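PDB 4Q25: phosphate-specific transport system accessory protein PhoU homolog from Pseudomonas aeruginosa, which probably plays a part in regulating phosphate uptake, acting as a homodimeric, all-helical negative regulator of the Pho regulon. Local coordinates for residues E57-D60 against Q61-M65; A160-D163 against K164-D167; I204-H207 against A208-I211. All blocks are in the same frame, centred on the assembly; numbering follows the deposited sequence.

Contact 1. Residues E57-D60 against Q61-M65; sequences EIDD and QINQM
Gln61 meets Ile58 through its CB, which lies 3.3 Å from Ile58 O. Ile62 makes the apolar part of the contact. Its N donates to Ile58 O over 3.1 Å and approaches almost in line with the carbonyl, at a C=O...N angle of 162°. Its CG1 branch leans back beside its own backbone N (chi1 -62°), which brings CD1 within 3.8 Å of Ile58 CG2. The two isoleucines thus touch branch to branch at a slant, with CG1 of Ile62 also resting against that methyl. This is the i to i-4 pattern of an alpha-helix near the N-terminal end of helix 59-78, in a chain built of long helices packed as bundles. Both isoleucines touch Gln36 of helix 15-45, and Ile62 also reaches Val33. Asn63 comes next, and its N bonds to Asp59 O at 3.1 Å. With CG folded beside the backbone N (chi1 -72°), the amide hangs back over the same carbonyl, and Asn63 OD1 comes to 2.8 Å from Asp59 O. Both are acceptors, so nothing joins them, and the exact shortness of this approach is doubtful. The other end of the amide, ND2, donates to Glu101 OE2 on helix 84-120, the helix that the Asp59 side chain meets at Asp105 and Ser108. Gln64 closes the turn on the exposed side: its N donates to Asp60 O over 3.0 Å, while its CB passes the same oxygen at 3.6 Å. The Gln64 amide is held further along the helix, where OE1 accepts from Arg67 and NE2 is hydrogen-bonded to Asn68.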
ATOM      1  N   GLU A  57     -10.033 -14.072   7.837  1.00 44.00           N
ATOM      2  CA  GLU A  57     -10.584 -13.879   9.165  1.00 49.97           C
ATOM      3  C   GLU A  57      -9.556 -13.489  10.243  1.00 53.08           C
ATOM      4  O   GLU A  57      -9.928 -13.139  11.353  1.00 56.79           O
ATOM      5  CB  GLU A  57     -11.327 -15.148   9.601  1.00 54.09           C
ATOM      6  CG  GLU A  57     -12.598 -15.363   8.795  1.00 59.40           C
ATOM      7  CD  GLU A  57     -13.196 -16.720   9.008  1.00 64.26           C
ATOM      8  OE1 GLU A  57     -12.581 -17.530   9.747  1.00 60.73           O
ATOM      9  OE2 GLU A  57     -14.275 -16.966   8.417  1.00 69.04           O
ATOM     10  N   ILE A  58      -8.273 -13.580   9.934  1.00 53.63           N
ATOM     11  CA  ILE A  58      -7.236 -13.178  10.873  1.00 52.64           C
ATOM     12  C   ILE A  58      -7.000 -11.676  10.679  1.00 56.81           C
ATOM     13  O   ILE A  58      -6.524 -10.974  11.579  1.00 51.47           O
ATOM     14  CB  ILE A  58      -5.944 -13.994  10.630  1.00 51.77           C
ATOM     15  CG1 ILE A  58      -6.126 -15.442  11.106  1.00 50.86           C
ATOM     16  CG2 ILE A  58      -4.747 -13.383  11.345  1.00 55.00           C
ATOM     17  CD1 ILE A  58      -5.242 -16.449  10.385  1.00 52.40           C
ATOM     18  N   ASP A  59      -7.363 -11.182   9.500  1.00 57.14           N
ATOM     19  CA  ASP A  59      -6.939  -9.861   9.089  1.00 58.95           C
ATOM     20  C   ASP A  59      -7.517  -8.793  10.015  1.00 59.40           C
ATOM     21  O   ASP A  59      -6.910  -7.747  10.223  1.00 57.10           O
ATOM     22  CB  ASP A  59      -7.225  -9.604   7.589  1.00 57.08           C
ATOM     23  CG  ASP A  59      -6.181  -8.668   6.946  1.00 60.32           C
ATOM     24  OD1 ASP A  59      -4.956  -8.710   7.342  1.00 53.25           O
ATOM     25  OD2 ASP A  59      -6.589  -7.863   6.068  1.00 58.82           O
ATOM     26  N   ASP A  60      -8.650  -9.087  10.636  1.00 60.28           N
ATOM     27  CA  ASP A  60      -9.223  -8.182  11.612  1.00 56.75           C
ATOM     28  C   ASP A  60      -8.377  -8.068  12.866  1.00 53.87           C
ATOM     29  O   ASP A  60      -8.152  -6.981  13.373  1.00 57.22           O
ATOM     30  CB  ASP A  60     -10.631  -8.625  11.968  1.00 65.67           C
ATOM     31  CG  ASP A  60     -11.551  -8.623  10.761  1.00 78.14           C
ATOM     32  OD1 ASP A  60     -12.211  -7.581  10.511  1.00 73.82           O
ATOM     33  OD2 ASP A  60     -11.571  -9.656  10.042  1.00 80.41           O
ATOM     34  N   GLN A  61      -7.924  -9.198  13.380  1.00 54.36           N
ATOM     35  CA  GLN A  61      -7.071  -9.232  14.563  1.00 52.24           C
ATOM     36  C   GLN A  61      -5.787  -8.449  14.328  1.00 54.85           C
ATOM     37  O   GLN A  61      -5.284  -7.771  15.210  1.00 56.27           O
ATOM     38  CB  GLN A  61      -6.719 -10.679  14.883  1.00 51.85           C
ATOM     39  CG  GLN A  61      -5.904 -10.854  16.143  1.00 56.79           C
ATOM     40  CD  GLN A  61      -5.567 -12.293  16.431  1.00 56.98           C
ATOM     41  OE1 GLN A  61      -6.073 -13.220  15.789  1.00 61.80           O
ATOM     42  NE2 GLN A  61      -4.699 -12.492  17.400  1.00 59.61           N
ATOM     43  N   ILE A  62      -5.263  -8.563  13.114  1.00 51.64           N
ATOM     44  CA  ILE A  62      -4.061  -7.857  12.707  1.00 47.96           C
ATOM     45  C   ILE A  62      -4.265  -6.343  12.688  1.00 48.03           C
ATOM     46  O   ILE A  62      -3.408  -5.608  13.166  1.00 45.20           O
ATOM     47  CB  ILE A  62      -3.564  -8.400  11.359  1.00 46.29           C
ATOM     48  CG1 ILE A  62      -3.217  -9.874  11.570  1.00 50.35           C
ATOM     49  CG2 ILE A  62      -2.370  -7.610  10.815  1.00 45.04           C
ATOM     50  CD1 ILE A  62      -2.416 -10.499  10.470  1.00 53.87           C
ATOM     51  N   ASN A  63      -5.396  -5.889  12.168  1.00 46.67           N
ATOM     52  CA  ASN A  63      -5.730  -4.480  12.180  1.00 51.29           C
ATOM     53  C   ASN A  63      -5.885  -3.956  13.616  1.00 53.45           C
ATOM     54  O   ASN A  63      -5.479  -2.839  13.924  1.00 46.38           O
ATOM     55  CB  ASN A  63      -7.021  -4.213  11.378  1.00 56.25           C
ATOM     56  CG  ASN A  63      -6.817  -4.343   9.878  1.00 57.80           C
ATOM     57  OD1 ASN A  63      -7.410  -5.203   9.236  1.00 58.19           O
ATOM     58  ND2 ASN A  63      -5.970  -3.498   9.316  1.00 59.15           N
ATOM     59  N   GLN A  64      -6.473  -4.768  14.485  1.00 50.79           N
ATOM     60  CA  GLN A  64      -6.655  -4.375  15.869  1.00 53.47           C
ATOM     61  C   GLN A  64      -5.319  -4.432  16.628  1.00 50.93           C
ATOM     62  O   GLN A  64      -5.093  -3.634  17.539  1.00 52.31           O
ATOM     63  CB  GLN A  64      -7.746  -5.238  16.542  1.00 59.63           C
ATOM     64  CG  GLN A  64      -8.255  -4.726  17.890  1.00 64.26           C
ATOM     65  CD  GLN A  64      -8.687  -3.261  17.866  1.00 67.42           C
ATOM     66  OE1 GLN A  64      -9.546  -2.863  17.077  1.00 70.98           O
ATOM     67  NE2 GLN A  64      -8.081  -2.449  18.734  1.00 69.06           N
ATOM     68  N   MET A  65      -4.414  -5.331  16.250  1.00 49.65           N
ATOM     69  CA  MET A  65      -3.057  -5.279  16.827  1.00 47.54           C
ATOM     70  C   MET A  65      -2.352  -4.002  16.438  1.00 43.59           C
ATOM     71  O   MET A  65      -1.643  -3.406  17.239  1.00 46.62           O
ATOM     72  CB  MET A  65      -2.192  -6.458  16.403  1.00 48.04           C
ATOM     73  CG  MET A  65      -2.543  -7.754  17.102  1.00 51.37           C
ATOM     74  SD  MET A  65      -1.627  -9.150  16.433  1.00 56.60           S
ATOM     75  CE  MET A  65      -0.337  -9.279  17.673  1.00 57.97           C
TER

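Contact 2. Residues A160-D163 against K164-D167; sequences AQYD and KTVD
Thr165 OG1 and Tyr162 O make the tight side of this turn of helix 153-183, whose Asp163 and Asp167 form a D-x-x-x-D pair like the acidic motifs of the PhoU family. The hydroxyl donates to Tyr162 O over 2.9 Å. OG1 stands between its own backbone N and carbonyl carbon (chi1 59°), and this places it 3.4 Å above the plane of the Tyr162 ring, over the centre. Val166 N adds a second bond to Tyr162 O, at 3.2 Å, and Thr165 N a weak third. Val166 is buried against Val137 and Met140 of helix 127-149; its CG2 approaches Tyr162 CD2 at 4.1 Å. The phenol end of Tyr162 bonds to Gln136. Within the acidic pair, Asp163 OD2 and Asp167 OD2 lie 3.5 Å apart with carboxylate planes turned by 77°, like charges that would repel if both are ionised; Asp206 and Glu202 lie close by, and Arg209 may offset part of the charge. Looser packing marks the exposed side, where Gln161 and Lys164 meet mainly through backbone. There Lys164 N reaches Gln161 O at 3.3 Å, coming from well above the carbonyl plane, 56° out of it.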
ATOM      1  N   ALA A 160      16.911  -5.895   2.285  1.00 50.58           N
ATOM      2  CA  ALA A 160      16.643  -4.786   1.373  1.00 52.62           C
ATOM      3  C   ALA A 160      17.245  -5.009  -0.008  1.00 55.88           C
ATOM      4  O   ALA A 160      16.634  -4.671  -1.028  1.00 59.35           O
ATOM      5  CB  ALA A 160      17.161  -3.482   1.971  1.00 56.45           C
ATOM      6  N   GLN A 161      18.442  -5.582  -0.049  1.00 56.56           N
ATOM      7  CA  GLN A 161      19.101  -5.862  -1.321  1.00 55.14           C
ATOM      8  C   GLN A 161      18.432  -6.996  -2.070  1.00 52.52           C
ATOM      9  O   GLN A 161      18.411  -7.001  -3.294  1.00 54.22           O
ATOM     10  CB  GLN A 161      20.567  -6.238  -1.093  1.00 62.49           C
ATOM     11  CG  GLN A 161      21.480  -5.070  -0.753  1.00 62.05           C
ATOM     12  CD  GLN A 161      22.819  -5.539  -0.191  1.00 69.08           C
ATOM     13  OE1 GLN A 161      22.971  -6.702   0.200  1.00 69.16           O
ATOM     14  NE2 GLN A 161      23.795  -4.626  -0.130  1.00 64.69           N
ATOM     15  N   TYR A 162      17.904  -7.976  -1.345  1.00 51.85           N
ATOM     16  CA  TYR A 162      17.276  -9.118  -2.001  1.00 53.27           C
ATOM     17  C   TYR A 162      15.960  -8.758  -2.695  1.00 52.85           C
ATOM     18  O   TYR A 162      15.470  -9.539  -3.506  1.00 50.17           O
ATOM     19  CB  TYR A 162      17.020 -10.244  -1.019  1.00 55.93           C
ATOM     20  CG  TYR A 162      16.896 -11.593  -1.696  1.00 63.85           C
ATOM     21  CD1 TYR A 162      18.028 -12.251  -2.189  1.00 61.79           C
ATOM     22  CD2 TYR A 162      15.655 -12.216  -1.842  1.00 65.12           C
ATOM     23  CE1 TYR A 162      17.926 -13.478  -2.817  1.00 63.66           C
ATOM     24  CE2 TYR A 162      15.548 -13.450  -2.461  1.00 67.12           C
ATOM     25  CZ  TYR A 162      16.685 -14.080  -2.941  1.00 66.78           C
ATOM     26  OH  TYR A 162      16.584 -15.315  -3.542  1.00 63.91           O
ATOM     27  N   ASP A 163      15.401  -7.590  -2.363  1.00 48.52           N
ATOM     28  CA  ASP A 163      14.159  -7.141  -2.945  1.00 48.87           C
ATOM     29  C   ASP A 163      14.333  -6.893  -4.412  1.00 49.52           C
ATOM     30  O   ASP A 163      13.402  -7.068  -5.170  1.00 46.74           O
ATOM     31  CB  ASP A 163      13.640  -5.868  -2.273  1.00 49.92           C
ATOM     32  CG  ASP A 163      12.187  -5.582  -2.626  1.00 48.40           C
ATOM     33  OD1 ASP A 163      11.417  -6.541  -2.712  1.00 50.40           O
ATOM     34  OD2 ASP A 163      11.805  -4.417  -2.806  1.00 48.79           O
ATOM     35  N   LYS A 164      15.536  -6.496  -4.808  1.00 51.28           N
ATOM     36  CA  LYS A 164      15.845  -6.298  -6.221  1.00 53.76           C
ATOM     37  C   LYS A 164      15.618  -7.579  -7.001  1.00 49.05           C
ATOM     38  O   LYS A 164      15.048  -7.562  -8.100  1.00 47.15           O
ATOM     39  CB  LYS A 164      17.297  -5.840  -6.414  1.00 55.17           C
ATOM     40  CG  LYS A 164      17.458  -4.335  -6.330  1.00 62.56           C
ATOM     41  CD  LYS A 164      16.947  -3.674  -7.608  1.00 67.29           C
ATOM     42  CE  LYS A 164      17.074  -2.152  -7.594  1.00 69.37           C
ATOM     43  NZ  LYS A 164      18.479  -1.692  -7.416  1.00 68.28           N
ATOM     44  N   THR A 165      16.061  -8.695  -6.436  1.00 46.07           N
ATOM     45  CA  THR A 165      16.019  -9.937  -7.194  1.00 47.19           C
ATOM     46  C   THR A 165      14.574 -10.435  -7.221  1.00 47.25           C
ATOM     47  O   THR A 165      14.151 -11.033  -8.189  1.00 50.66           O
ATOM     48  CB  THR A 165      17.015 -11.010  -6.723  1.00 48.51           C
ATOM     49  OG1 THR A 165      16.765 -11.334  -5.361  1.00 59.82           O
ATOM     50  CG2 THR A 165      18.455 -10.572  -6.898  1.00 50.63           C
ATOM     51  N   VAL A 166      13.796 -10.120  -6.188  1.00 49.11           N
ATOM     52  CA  VAL A 166      12.403 -10.513  -6.165  1.00 43.80           C
ATOM     53  C   VAL A 166      11.622  -9.733  -7.223  1.00 46.01           C
ATOM     54  O   VAL A 166      10.895 -10.336  -8.017  1.00 42.85           O
ATOM     55  CB  VAL A 166      11.783 -10.376  -4.767  1.00 41.48           C
ATOM     56  CG1 VAL A 166      10.287 -10.246  -4.869  1.00 38.96           C
ATOM     57  CG2 VAL A 166      12.134 -11.569  -3.903  1.00 40.96           C
ATOM     58  N   ASP A 167      11.774  -8.409  -7.258  1.00 46.41           N
ATOM     59  CA  ASP A 167      11.081  -7.610  -8.280  1.00 48.32           C
ATOM     60  C   ASP A 167      11.488  -8.073  -9.685  1.00 48.52           C
ATOM     61  O   ASP A 167      10.686  -8.040 -10.618  1.00 50.83           O
ATOM     62  CB  ASP A 167      11.338  -6.106  -8.104  1.00 48.29           C
ATOM     63  CG  ASP A 167      10.885  -5.570  -6.725  1.00 56.61           C
ATOM     64  OD1 ASP A 167      10.031  -6.194  -6.055  1.00 61.36           O
ATOM     65  OD2 ASP A 167      11.391  -4.509  -6.283  1.00 60.91           O
TER

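Contact 3. Residues I204-H207 against A208-I211; sequences IGDH and ARNI
Asp206 and Arg209 carry the charged part of this turn. Their side chains run side by side, carboxylate and guanidinium planes only 14° apart, and Asp206 OD1 lies 3.9 Å from Arg209 NH2. This is a long salt bridge of charges alone, since the oxygen sits well out of the guanidinium plane and no N-H points at it. Arg209 starts away from its backbone N (chi1 179°), then bends at chi2 and chi3 and curls back, so that one guanidinium face covers Asp206 CA from 4.0 Å, offset toward the rim. The same NH2 also reaches Asp163 on helix 153-183.

One side-chain hydrogen bond helps set the guanidinium's rotation. Arg209 NH1 donates to Asn210 OD1 over 2.8 Å, with the oxygen nearly in the guanidinium plane. The other end of that amide, ND2, passes His207 ND1 at 3.9 Å, with amide and imidazole planes close to perpendicular. Asp99 OD1 on helix 84-120 pairs with both, through a hydrogen bond with His207 ND1 and a weak one with Asn210 ND2.

Backbone bonds follow the regular i to i-4 course from Ala208 to Ile211. Asn210 N reaches Asp206 O at 3.0 Å, and Ile211 N repeats this on His207 O, against which Ile211 CG1 also presses at 3.3 Å. Ala208 CB lies 3.6 Å from Gly205 O.

Apolar packing covers the other flank, where Ala208 touches Met140 and Val141 of helix 127-149, and Ile204 touches Val137 and Val141. Asp206 ends an E-x-x-x-D sequence, the acidic signature of PhoU proteins; in relatives such motifs hold metal clusters, and a comparable role here is possible but not established.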
ATOM      1  N   ILE A 204       4.497  -7.651  -0.724  1.00 33.76           N
ATOM      2  CA  ILE A 204       4.918  -8.151   0.576  1.00 35.36           C
ATOM      3  C   ILE A 204       6.459  -8.026   0.754  1.00 35.15           C
ATOM      4  O   ILE A 204       6.933  -7.643   1.807  1.00 31.56           O
ATOM      5  CB  ILE A 204       4.412  -9.563   0.785  1.00 33.52           C
ATOM      6  CG1 ILE A 204       2.895  -9.507   0.979  1.00 30.86           C
ATOM      7  CG2 ILE A 204       5.075 -10.224   1.991  1.00 34.43           C
ATOM      8  CD1 ILE A 204       2.232 -10.862   0.970  1.00 30.33           C
ATOM      9  N   GLY A 205       7.204  -8.309  -0.300  1.00 33.70           N
ATOM     10  CA  GLY A 205       8.641  -8.149  -0.288  1.00 37.33           C
ATOM     11  C   GLY A 205       9.070  -6.700  -0.242  1.00 38.17           C
ATOM     12  O   GLY A 205      10.042  -6.383   0.422  1.00 36.60           O
ATOM     13  N   ASP A 206       8.371  -5.823  -0.966  1.00 38.69           N
ATOM     14  CA  ASP A 206       8.623  -4.382  -0.845  1.00 42.68           C
ATOM     15  C   ASP A 206       8.455  -3.918   0.602  1.00 41.51           C
ATOM     16  O   ASP A 206       9.285  -3.176   1.086  1.00 42.36           O
ATOM     17  CB  ASP A 206       7.714  -3.573  -1.757  1.00 45.95           C
ATOM     18  CG  ASP A 206       7.986  -3.810  -3.209  1.00 48.58           C
ATOM     19  OD1 ASP A 206       8.962  -4.527  -3.560  1.00 50.02           O
ATOM     20  OD2 ASP A 206       7.173  -3.301  -4.003  1.00 54.38           O
ATOM     21  N   HIS A 207       7.418  -4.387   1.309  1.00 39.86           N
ATOM     22  CA  HIS A 207       7.217  -3.985   2.707  1.00 41.19           C
ATOM     23  C   HIS A 207       8.228  -4.596   3.708  1.00 40.35           C
ATOM     24  O   HIS A 207       8.576  -3.988   4.717  1.00 42.67           O
ATOM     25  CB  HIS A 207       5.790  -4.284   3.160  1.00 41.85           C
ATOM     26  CG  HIS A 207       4.761  -3.412   2.517  1.00 41.72           C
ATOM     27  ND1 HIS A 207       4.556  -2.108   2.898  1.00 41.03           N
ATOM     28  CD2 HIS A 207       3.854  -3.671   1.544  1.00 38.05           C
ATOM     29  CE1 HIS A 207       3.583  -1.597   2.168  1.00 43.77           C
ATOM     30  NE2 HIS A 207       3.160  -2.521   1.324  1.00 37.52           N
ATOM     31  N   ALA A 208       8.668  -5.810   3.455  1.00 37.53           N
ATOM     32  CA  ALA A 208       9.741  -6.384   4.245  1.00 38.47           C
ATOM     33  C   ALA A 208      10.995  -5.531   4.115  1.00 36.00           C
ATOM     34  O   ALA A 208      11.680  -5.291   5.088  1.00 37.55           O
ATOM     35  CB  ALA A 208      10.045  -7.799   3.784  1.00 39.75           C
ATOM     36  N   ARG A 209      11.274  -5.090   2.900  1.00 39.43           N
ATOM     37  CA  ARG A 209      12.383  -4.207   2.594  1.00 43.26           C
ATOM     38  C   ARG A 209      12.260  -2.906   3.338  1.00 46.66           C
ATOM     39  O   ARG A 209      13.231  -2.460   3.923  1.00 43.63           O
ATOM     40  CB  ARG A 209      12.466  -3.950   1.092  1.00 46.79           C
ATOM     41  CG  ARG A 209      13.568  -3.017   0.642  1.00 49.22           C
ATOM     42  CD  ARG A 209      13.024  -1.678   0.181  1.00 55.22           C
ATOM     43  NE  ARG A 209      12.604  -1.714  -1.215  1.00 58.75           N
ATOM     44  CZ  ARG A 209      11.416  -1.309  -1.673  1.00 62.94           C
ATOM     45  NH1 ARG A 209      10.489  -0.815  -0.850  1.00 55.46           N
ATOM     46  NH2 ARG A 209      11.152  -1.401  -2.978  1.00 62.12           N
ATOM     47  N   ASN A 210      11.071  -2.300   3.326  1.00 50.45           N
ATOM     48  CA  ASN A 210      10.847  -1.066   4.106  1.00 48.52           C
ATOM     49  C   ASN A 210      11.131  -1.261   5.594  1.00 46.61           C
ATOM     50  O   ASN A 210      11.763  -0.407   6.211  1.00 46.34           O
ATOM     51  CB  ASN A 210       9.435  -0.522   3.960  1.00 50.21           C
ATOM     52  CG  ASN A 210       9.085  -0.157   2.532  1.00 54.58           C
ATOM     53  OD1 ASN A 210       9.953   0.099   1.707  1.00 60.84           O
ATOM     54  ND2 ASN A 210       7.801  -0.118   2.241  1.00 55.71           N
ATOM     55  N   ILE A 211      10.665  -2.365   6.168  1.00 43.71           N
ATOM     56  CA  ILE A 211      10.895  -2.615   7.589  1.00 44.48           C
ATOM     57  C   ILE A 211      12.377  -2.821   7.876  1.00 48.80           C
ATOM     58  O   ILE A 211      12.845  -2.506   8.968  1.00 46.58           O
ATOM     59  CB  ILE A 211      10.139  -3.838   8.083  1.00 40.38           C
ATOM     60  CG1 ILE A 211       8.639  -3.577   8.024  1.00 41.80           C
ATOM     61  CG2 ILE A 211      10.561  -4.192   9.498  1.00 37.44           C
ATOM     62  CD1 ILE A 211       7.819  -4.843   8.129  1.00 42.63           C
TER

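From the N terminus, contact 1 comes first, beginning just before helix 59-78 in the earlier PhoU domain; contacts 2 and 3 follow on helices 153-183 and 188-220 in the later one. Each spans about two turns, its bonds joining residues three or four apart, so none closes a long loop, and they run in series without nesting or crossing. Contacts 1 and 2 lie on opposite sides of the chain's centre, their centres 28 Å apart. Contacts 2 and 3 do touch, tying two successive helices together: Arg209 NH2 bridges to Asp163 OD2 at 3.1 Å, beside the close carboxylate approach of Asp163 and Asp206. Helix 84-120 meets contacts 1 and 3.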